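Local coordinates for protein leucine aminopeptidase 2, chloroplastic (Streptomyces sp. BC16019, PDB 5LHJ) that probably removes N-terminal amino acids from peptides as an M17-family metalloaminopeptidase, and takes part in bottromycin maturation, at residues A107-D113 and L154-A160; A124-R129 and E163-E169; A88-F93 and G119-P123. One frame throughout, in Å; residues are numbered along the deposited sequence.

Contact 1: residues A107-D113 and L154-A160; sequences ARTLRLD and LAEVIVA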
loop_
_atom_site.group_PDB
_atom_site.type_symbol
_atom_site.label_atom_id
_atom_site.label_comp_id
_atom_site.label_asym_id
_atom_site.label_seq_id
_atom_site.Cartn_x
_atom_site.Cartn_y
_atom_site.Cartn_z
ATOM N N ALA A 107 39.761 -7.554 30.814
ATOM C CA ALA A 107 41.205 -7.777 30.779
ATOM C C ALA A 107 41.934 -6.629 30.093
ATOM O O ALA A 107 41.401 -6.017 29.176
ATOM C CB ALA A 107 41.519 -9.076 30.058
ATOM N N ARG A 108 43.151 -6.356 30.543
ATOM C CA ARG A 108 44.000 -5.348 29.919
ATOM C C ARG A 108 44.777 -5.909 28.745
ATOM O O ARG A 108 45.051 -5.176 27.789
ATOM C CB ARG A 108 45.003 -4.766 30.922
ATOM C CG ARG A 108 44.404 -4.079 32.136
ATOM C CD ARG A 108 45.522 -3.462 32.968
ATOM N NE ARG A 108 45.047 -2.867 34.217
ATOM C CZ ARG A 108 45.828 -2.305 35.144
ATOM N NH1 ARG A 108 47.155 -2.251 34.986
ATOM N NH2 ARG A 108 45.276 -1.793 36.246
ATOM N N THR A 109 45.165 -7.184 28.826
ATOM C CA THR A 109 46.016 -7.804 27.800
ATOM C C THR A 109 45.490 -9.183 27.384
ATOM O O THR A 109 45.104 -9.981 28.241
ATOM C CB THR A 109 47.465 -7.939 28.310
ATOM O OG1 THR A 109 47.465 -8.702 29.519
ATOM C CG2 THR A 109 48.054 -6.568 28.620
ATOM N N LEU A 110 45.469 -9.434 26.068
ATOM C CA LEU A 110 44.998 -10.690 25.486
ATOM C C LEU A 110 46.044 -11.247 24.525
ATOM O O LEU A 110 46.507 -10.529 23.643
ATOM C CB LEU A 110 43.679 -10.463 24.727
ATOM C CG LEU A 110 43.177 -11.591 23.819
ATOM C CD1 LEU A 110 42.836 -12.831 24.630
ATOM C CD2 LEU A 110 41.981 -11.098 23.016
ATOM N N ARG A 111 46.427 -12.508 24.703
ATOM C CA ARG A 111 47.306 -13.194 23.757
ATOM C C ARG A 111 46.496 -14.276 23.054
ATOM O O ARG A 111 45.963 -15.167 23.713
ATOM C CB ARG A 111 48.522 -13.825 24.451
ATOM C CG ARG A 111 49.573 -14.281 23.449
ATOM C CD ARG A 111 50.765 -14.953 24.099
ATOM N NE ARG A 111 50.480 -16.336 24.498
ATOM C CZ ARG A 111 50.625 -16.845 25.724
ATOM N NH1 ARG A 111 51.074 -16.119 26.753
ATOM N NH2 ARG A 111 50.331 -18.125 25.931
ATOM N N LEU A 112 46.390 -14.171 21.729
ATOM C CA LEU A 112 45.745 -15.186 20.909
ATOM C C LEU A 112 46.791 -16.195 20.446
ATOM O O LEU A 112 47.713 -15.835 19.701
ATOM C CB LEU A 112 45.094 -14.537 19.675
ATOM C CG LEU A 112 44.130 -13.393 20.000
ATOM C CD1 LEU A 112 43.681 -12.700 18.725
ATOM C CD2 LEU A 112 42.954 -13.907 20.797
ATOM N N ASP A 113 46.652 -17.441 20.896
ATOM C CA ASP A 113 47.488 -18.543 20.414
ATOM C C ASP A 113 46.823 -19.344 19.292
ATOM O O ASP A 113 47.346 -20.381 18.890
ATOM C CB ASP A 113 47.855 -19.481 21.578
ATOM C CG ASP A 113 48.800 -18.838 22.592
ATOM O OD1 ASP A 113 49.217 -17.673 22.421
ATOM O OD2 ASP A 113 49.141 -19.509 23.588
ATOM N N LEU A 154 41.052 -2.933 27.741
ATOM C CA LEU A 154 41.961 -3.668 26.850
ATOM C C LEU A 154 42.963 -2.754 26.144
ATOM O O LEU A 154 42.580 -1.945 25.288
ATOM C CB LEU A 154 41.168 -4.461 25.798
ATOM C CG LEU A 154 41.938 -5.519 24.994
ATOM C CD1 LEU A 154 42.414 -6.662 25.877
ATOM C CD2 LEU A 154 41.067 -6.063 23.873
ATOM N N ALA A 155 44.237 -2.912 26.511
ATOM C CA ALA A 155 45.352 -2.119 25.981
ATOM C C ALA A 155 46.180 -2.833 24.895
ATOM O O ALA A 155 46.702 -2.169 23.999
ATOM C CB ALA A 155 46.260 -1.686 27.128
ATOM N N GLU A 156 46.309 -4.163 24.976
ATOM C CA GLU A 156 47.121 -4.941 24.034
ATOM C C GLU A 156 46.452 -6.257 23.620
ATOM O O GLU A 156 46.035 -7.042 24.476
ATOM C CB GLU A 156 48.474 -5.280 24.660
ATOM C CG GLU A 156 49.374 -4.085 24.940
ATOM C CD GLU A 156 50.739 -4.486 25.480
ATOM O OE1 GLU A 156 50.943 -5.670 25.845
ATOM O OE2 GLU A 156 51.626 -3.604 25.543
ATOM N N VAL A 157 46.358 -6.477 22.307
ATOM C CA VAL A 157 46.083 -7.793 21.734
ATOM C C VAL A 157 47.340 -8.262 21.010
ATOM O O VAL A 157 47.881 -7.543 20.170
ATOM C CB VAL A 157 44.895 -7.773 20.764
ATOM C CG1 VAL A 157 44.686 -9.149 20.128
ATOM C CG2 VAL A 157 43.642 -7.311 21.495
ATOM N N ILE A 158 47.791 -9.464 21.353
ATOM C CA ILE A 158 49.023 -10.043 20.842
ATOM C C ILE A 158 48.666 -11.312 20.083
ATOM O O ILE A 158 47.896 -12.127 20.587
ATOM C CB ILE A 158 49.979 -10.376 22.010
ATOM C CG1 ILE A 158 50.364 -9.089 22.747
ATOM C CG2 ILE A 158 51.192 -11.158 21.520
ATOM C CD1 ILE A 158 51.206 -9.316 23.992
ATOM N N VAL A 159 49.206 -11.474 18.878
ATOM C CA VAL A 159 48.995 -12.686 18.095
ATOM C C VAL A 159 50.297 -13.484 18.128
ATOM O O VAL A 159 51.323 -12.997 17.635
ATOM C CB VAL A 159 48.599 -12.369 16.637
ATOM C CG1 VAL A 159 48.345 -13.657 15.851
ATOM C CG2 VAL A 159 47.347 -11.498 16.604
ATOM N N ALA A 160 50.247 -14.679 18.722
ATOM C CA ALA A 160 51.417 -15.565 18.824
ATOM C C ALA A 160 51.592 -16.387 17.546
ATOM O O ALA A 160 50.675 -17.090 17.118
ATOM C CB ALA A 160 51.299 -16.479 20.038
HETATM O O HOH W 1 47.916 -17.050 17.258
#
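Leu110, Leu112 and Leu154 lose the most surface in this pairing of two parallel strands, 109-112 and 156-159. The ladder is regular. Leu110 N donates to Glu156 O (2.9 Å), and Leu110 O accepts from Ile158 N (2.8 Å). Leu112 repeats the pattern, with its N to Ile158 O (2.8 Å) and its O from Ala160 N (3.0 Å). Water 1 joins Leu112 O and Ala160 O beyond the last rung. At the other end, Arg108 O takes both Ala155 N (2.7 Å) and Glu156 N (3.2 Å). Leu110 and Leu112 share a face with Val157 and Val159. Leu112 CD1 lies 3.9 Å from Val157 CG1. Leu154 CD1 reaches Leu110 CB at 4.2 Å. Helices 90-102 and 124-139 cover this apolar face, with Val101 on Leu110, Val131 on Leu112 and Leu139 on Leu154. Arg111, on the other face, pairs with Asp113. Helix 124-139 also connects the two strands, so the unit is a beta-alpha-beta crossover at one edge of the N-terminal domain sheet.

Contact 2: residues A124-R129 and E163-E169; sequences AAERAR and ERRAVAE
Residues 124-129 and 164-169 are regular alpha-helical, with phi near -60° and psi near -43°. Each forms the start of a longer helix. Glu163 is the N-cap of the second helix, at phi -82° and psi 68°. The two axes run in roughly the same direction, with a crossing angle of -35° and a closest approach of 7.7 Å. The closest CA pair is Arg129 CA with Ala166 CA, 4.7 Å apart. Alanines make this possible. Ala166 CB lies 3.2 Å from Ala125 O, 4.2 Å from Ala125 CB and 4.0 Å from Ala128 CB. Ala128 CB also meets Val167 CG2 (4.1 Å, Val167 chi1 t) and Glu163 CB (3.7 Å). Arg129 CA makes a CA-H...O contact with Ala166 O at 3.5 Å. Glu163, with chi1 and chi2 both m, lies along the start of the first helix. Its OE1 is 3.6 Å from Ala125 CB. Arg129 (t, t, m, chi4 106°) closes the far end of the contact. Its NE donates to Glu169 OE1 at 2.8 Å in a salt bridge, and its NH2 adds a weak bond to the same oxygen at 3.1 Å. Glu169 is m, t. Arg129 NH1 binds Glu126 OE2 at 2.8 Å, with Glu126 at m, p. The three residues form a salt-bridge network. The arrangement is a close alanine-lined helix pair. It sets helix 124-139 against helix 164-185, the long helix that, as in other M17 aminopeptidases, runs from the N-terminal domain toward the catalytic domain.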
loop_
_atom_site.group_PDB
_atom_site.type_symbol
_atom_site.label_atom_id
_atom_site.label_comp_id
_atom_site.label_asym_id
_atom_site.label_seq_id
_atom_site.Cartn_x
_atom_site.Cartn_y
_atom_site.Cartn_z
ATOM N N ALA A 124 50.369 -22.046 7.964
ATOM C CA ALA A 124 50.675 -21.188 9.113
ATOM C C ALA A 124 50.526 -19.689 8.825
ATOM O O ALA A 124 49.975 -18.950 9.651
ATOM C CB ALA A 124 52.077 -21.477 9.636
ATOM N N ALA A 125 51.022 -19.240 7.673
ATOM C CA ALA A 125 50.910 -17.826 7.294
ATOM C C ALA A 125 49.451 -17.390 7.118
ATOM O O ALA A 125 49.080 -16.285 7.527
ATOM C CB ALA A 125 51.688 -17.534 6.026
ATOM N N GLU A 126 48.641 -18.253 6.515
ATOM C CA GLU A 126 47.211 -17.977 6.324
ATOM C C GLU A 126 46.474 -17.948 7.665
ATOM O O GLU A 126 45.600 -17.100 7.881
ATOM C CB GLU A 126 46.564 -18.994 5.372
ATOM C CG GLU A 126 46.714 -18.670 3.887
ATOM C CD GLU A 126 48.164 -18.550 3.419
ATOM O OE1 GLU A 126 48.965 -19.480 3.661
ATOM O OE2 GLU A 126 48.511 -17.514 2.804
ATOM N N ARG A 127 46.838 -18.850 8.575
ATOM C CA ARG A 127 46.272 -18.827 9.942
ATOM C C ARG A 127 46.595 -17.519 10.651
ATOM O O ARG A 127 45.705 -16.873 11.221
ATOM C CB ARG A 127 46.786 -20.004 10.779
ATOM C CG ARG A 127 46.328 -21.359 10.256
ATOM C CD ARG A 127 46.554 -22.485 11.252
ATOM N NE ARG A 127 47.887 -22.536 11.845
ATOM C CZ ARG A 127 48.891 -23.343 11.489
ATOM N NH1 ARG A 127 48.802 -24.177 10.456
ATOM N NH2 ARG A 127 50.029 -23.288 12.164
ATOM N N ALA A 128 47.865 -17.111 10.592
ATOM C CA ALA A 128 48.315 -15.895 11.281
ATOM C C ALA A 128 47.622 -14.635 10.743
ATOM O O ALA A 128 47.178 -13.784 11.517
ATOM C CB ALA A 128 49.838 -15.757 11.201
ATOM N N ARG A 129 47.529 -14.535 9.422
ATOM C CA ARG A 129 46.876 -13.395 8.765
ATOM C C ARG A 129 45.400 -13.298 9.170
ATOM O O ARG A 129 44.911 -12.210 9.526
ATOM C CB ARG A 129 47.020 -13.510 7.244
ATOM C CG ARG A 129 46.605 -12.263 6.462
ATOM C CD ARG A 129 46.767 -12.440 4.949
ATOM N NE ARG A 129 48.135 -12.821 4.617
ATOM C CZ ARG A 129 48.563 -14.037 4.232
ATOM N NH1 ARG A 129 47.733 -15.072 4.040
ATOM N NH2 ARG A 129 49.865 -14.224 4.010
ATOM N N GLU A 163 54.987 -16.190 12.136
ATOM C CA GLU A 163 54.628 -15.559 10.863
ATOM C C GLU A 163 54.336 -14.065 11.030
ATOM O O GLU A 163 53.202 -13.606 10.844
ATOM C CB GLU A 163 53.421 -16.270 10.243
ATOM C CG GLU A 163 53.628 -17.761 9.977
ATOM C CD GLU A 163 54.581 -18.059 8.834
ATOM O OE1 GLU A 163 54.777 -17.215 7.940
ATOM O OE2 GLU A 163 55.149 -19.163 8.824
ATOM N N ARG A 164 55.371 -13.293 11.342
ATOM C CA ARG A 164 55.185 -11.878 11.678
ATOM C C ARG A 164 54.757 -11.027 10.486
ATOM O O ARG A 164 53.976 -10.098 10.652
ATOM C CB ARG A 164 56.446 -11.277 12.321
ATOM C CG ARG A 164 56.999 -12.038 13.518
ATOM C CD ARG A 164 55.945 -12.524 14.518
ATOM N NE ARG A 164 55.118 -11.426 15.028
ATOM C CZ ARG A 164 54.014 -11.576 15.768
ATOM N NH1 ARG A 164 53.340 -10.500 16.157
ATOM N NH2 ARG A 164 53.573 -12.783 16.116
ATOM N N ARG A 165 55.251 -11.351 9.292
ATOM C CA ARG A 165 54.843 -10.651 8.069
ATOM C C ARG A 165 53.333 -10.814 7.860
ATOM O O ARG A 165 52.634 -9.837 7.589
ATOM C CB ARG A 165 55.633 -11.180 6.859
ATOM C CG ARG A 165 55.128 -10.774 5.480
ATOM C CD ARG A 165 55.592 -9.398 5.074
ATOM N NE ARG A 165 57.004 -9.386 4.685
ATOM C CZ ARG A 165 57.681 -8.292 4.324
ATOM N NH1 ARG A 165 57.085 -7.094 4.298
ATOM N NH2 ARG A 165 58.967 -8.398 3.991
ATOM N N ALA A 166 52.847 -12.047 7.996
ATOM C CA ALA A 166 51.410 -12.340 7.839
ATOM C C ALA A 166 50.550 -11.586 8.860
ATOM O O ALA A 166 49.478 -11.093 8.516
ATOM C CB ALA A 166 51.160 -13.836 7.945
ATOM N N VAL A 167 51.022 -11.491 10.104
ATOM C CA VAL A 167 50.315 -10.724 11.141
ATOM C C VAL A 167 50.206 -9.252 10.727
ATOM O O VAL A 167 49.121 -8.661 10.784
ATOM C CB VAL A 167 50.971 -10.856 12.532
ATOM C CG1 VAL A 167 50.349 -9.879 13.533
ATOM C CG2 VAL A 167 50.843 -12.291 13.042
ATOM N N ALA A 168 51.320 -8.681 10.280
ATOM C CA ALA A 168 51.342 -7.291 9.831
ATOM C C ALA A 168 50.390 -7.040 8.669
ATOM O O ALA A 168 49.686 -6.025 8.671
ATOM C CB ALA A 168 52.768 -6.863 9.455
ATOM N N GLU A 169 50.364 -7.959 7.700
ATOM C CA GLU A 169 49.466 -7.881 6.540
ATOM C C GLU A 169 47.996 -7.900 6.993
ATOM O O GLU A 169 47.180 -7.101 6.523
ATOM C CB GLU A 169 49.683 -9.053 5.559
ATOM C CG GLU A 169 50.940 -8.987 4.684
ATOM C CD GLU A 169 51.194 -10.272 3.894
ATOM O OE1 GLU A 169 50.296 -11.164 3.815
ATOM O OE2 GLU A 169 52.318 -10.407 3.357
#

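Contact 3: residues A88-F93 and G119-P123; sequences ATAATF and GSGVP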
loop_
_atom_site.group_PDB
_atom_site.type_symbol
_atom_site.label_atom_id
_atom_site.label_comp_id
_atom_site.label_asym_id
_atom_site.label_seq_id
_atom_site.Cartn_x
_atom_site.Cartn_y
_atom_site.Cartn_z
ATOM N N ALA A 88 38.313 -27.023 8.495
ATOM C CA ALA A 88 38.638 -25.642 8.861
ATOM C C ALA A 88 39.225 -24.869 7.690
ATOM O O ALA A 88 39.978 -25.418 6.895
ATOM C CB ALA A 88 39.597 -25.614 10.046
ATOM N N THR A 89 38.853 -23.596 7.593
ATOM C CA THR A 89 39.347 -22.677 6.568
ATOM C C THR A 89 39.922 -21.447 7.252
ATOM O O THR A 89 39.820 -21.310 8.464
ATOM C CB THR A 89 38.201 -22.199 5.670
ATOM O OG1 THR A 89 37.257 -21.456 6.461
ATOM C CG2 THR A 89 37.509 -23.391 5.002
ATOM N N ALA A 90 40.499 -20.540 6.471
ATOM C CA ALA A 90 40.935 -19.246 6.998
ATOM C C ALA A 90 39.782 -18.487 7.679
ATOM O O ALA A 90 39.988 -17.830 8.698
ATOM C CB ALA A 90 41.568 -18.400 5.896
ATOM N N ALA A 91 38.564 -18.609 7.140
ATOM C CA ALA A 91 37.386 -17.963 7.728
ATOM C C ALA A 91 37.076 -18.500 9.135
ATOM O O ALA A 91 36.601 -17.757 9.990
ATOM C CB ALA A 91 36.170 -18.124 6.814
ATOM N N THR A 92 37.328 -19.791 9.358
ATOM C CA THR A 92 37.213 -20.384 10.686
ATOM C C THR A 92 38.102 -19.653 11.686
ATOM O O THR A 92 37.659 -19.314 12.785
ATOM C CB THR A 92 37.612 -21.870 10.692
ATOM O OG1 THR A 92 36.979 -22.550 9.595
ATOM C CG2 THR A 92 37.201 -22.534 12.002
ATOM N N PHE A 93 39.355 -19.413 11.297
ATOM C CA PHE A 93 40.309 -18.705 12.161
ATOM C C PHE A 93 39.943 -17.244 12.386
ATOM O O PHE A 93 40.091 -16.720 13.488
ATOM C CB PHE A 93 41.736 -18.852 11.618
ATOM C CG PHE A 93 42.306 -20.210 11.868
ATOM C CD1 PHE A 93 42.112 -21.235 10.956
ATOM C CD2 PHE A 93 42.988 -20.486 13.046
ATOM C CE1 PHE A 93 42.598 -22.511 11.205
ATOM C CE2 PHE A 93 43.481 -21.757 13.303
ATOM C CZ PHE A 93 43.287 -22.769 12.380
ATOM N N GLY A 119 47.282 -28.895 12.061
ATOM C CA GLY A 119 46.454 -30.081 11.870
ATOM C C GLY A 119 45.378 -29.850 10.843
ATOM O O GLY A 119 44.952 -30.798 10.204
ATOM N N SER A 120 44.919 -28.605 10.680
ATOM C CA SER A 120 44.078 -28.271 9.528
ATOM C C SER A 120 44.942 -28.119 8.287
ATOM O O SER A 120 46.170 -28.074 8.373
ATOM C CB SER A 120 43.255 -26.989 9.758
ATOM O OG SER A 120 44.057 -25.826 9.636
ATOM N N GLY A 121 44.286 -28.022 7.135
ATOM C CA GLY A 121 44.954 -27.710 5.878
ATOM C C GLY A 121 45.302 -26.240 5.660
ATOM O O GLY A 121 45.862 -25.903 4.619
ATOM N N VAL A 122 44.990 -25.365 6.624
ATOM C CA VAL A 122 45.269 -23.935 6.496
ATOM C C VAL A 122 46.738 -23.702 6.871
ATOM O O VAL A 122 47.113 -23.946 8.018
ATOM C CB VAL A 122 44.372 -23.068 7.404
ATOM C CG1 VAL A 122 44.635 -21.581 7.161
ATOM C CG2 VAL A 122 42.892 -23.379 7.167
ATOM N N PRO A 123 47.567 -23.237 5.917
ATOM C CA PRO A 123 48.988 -23.018 6.216
ATOM C C PRO A 123 49.221 -21.956 7.285
ATOM O O PRO A 123 48.372 -21.068 7.471
ATOM C CB PRO A 123 49.577 -22.556 4.879
ATOM C CG PRO A 123 48.599 -22.965 3.842
ATOM C CD PRO A 123 47.258 -22.927 4.507
HETATM O O HOH W 2 41.300 -27.850 6.879
#
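Val122 is the centre of this contact. Its chi1 is t (-176°), which sets CG2 against the start of helix 90-102. Val122 CG2 lies 3.5 Å from Thr89 C, 3.6 Å from Ala88 O and 3.8 Å from Ala90 N. It is also 4.1 Å from Phe93 CE1. Phe93 has chi1 m (-75°) and chi2 89°, so its ring extends from the first turn of the helix toward the loop. Ser120 OG stands at the ring edge, 3.9 Å from Phe93 CE1. The ring also packs on Arg127, Ala130 and Val131 of helix 124-139. Ser120 is in the p rotamer (76°). This turns Ser120 OG back over its own loop, where it accepts from Val122 N at 3.2 Å. The result is an ST turn that fixes the backbone just before Val122. Ser120 CB meets Ala88 CB at 3.9 Å. Thr89 is the N-cap of helix 90-102. Thr92, with chi1 m (-47°), brings OG1 to Thr89 N, which donates to it at 2.9 Å. The hydroxyls of Ser120 and Thr92 each accept a bond from a backbone N of their own segment. Water 2 lies between the backbones, 2.8 Å from Ala88 O, and accepts from Gly121 N (3.0 Å). No direct hydrogen bond crosses the contact. The join is therefore mainly van der Waals packing centred on Val122, with Ala88 on Ser120 and the Phe93 ring edge beside it and one water between the backbones.

Overall arrangement
All three contacts lie on the same side of the chain's centre, in the N-terminal part of the fold, away from the manganese site. Each mixes core and surface. In contact 1, Leu110 and Leu112 are buried, while Glu156 and Ile158 on the other face are exposed. In contact 2, Ala128 and Ala166 are buried beside a partly exposed salt bridge. In contact 3, Phe93 and Val122 are buried and Thr89 is exposed. Helix 124-139 links the strands of contact 1, begins in contact 2 and follows the loop of contact 3. Contact 1 relies on a backbone ladder, which the others lack. Arg164 NH2 bonds Val159 O between contacts 1 and 2; Arg127 joins contacts 2 and 3. Contacts 1 and 3 do not touch.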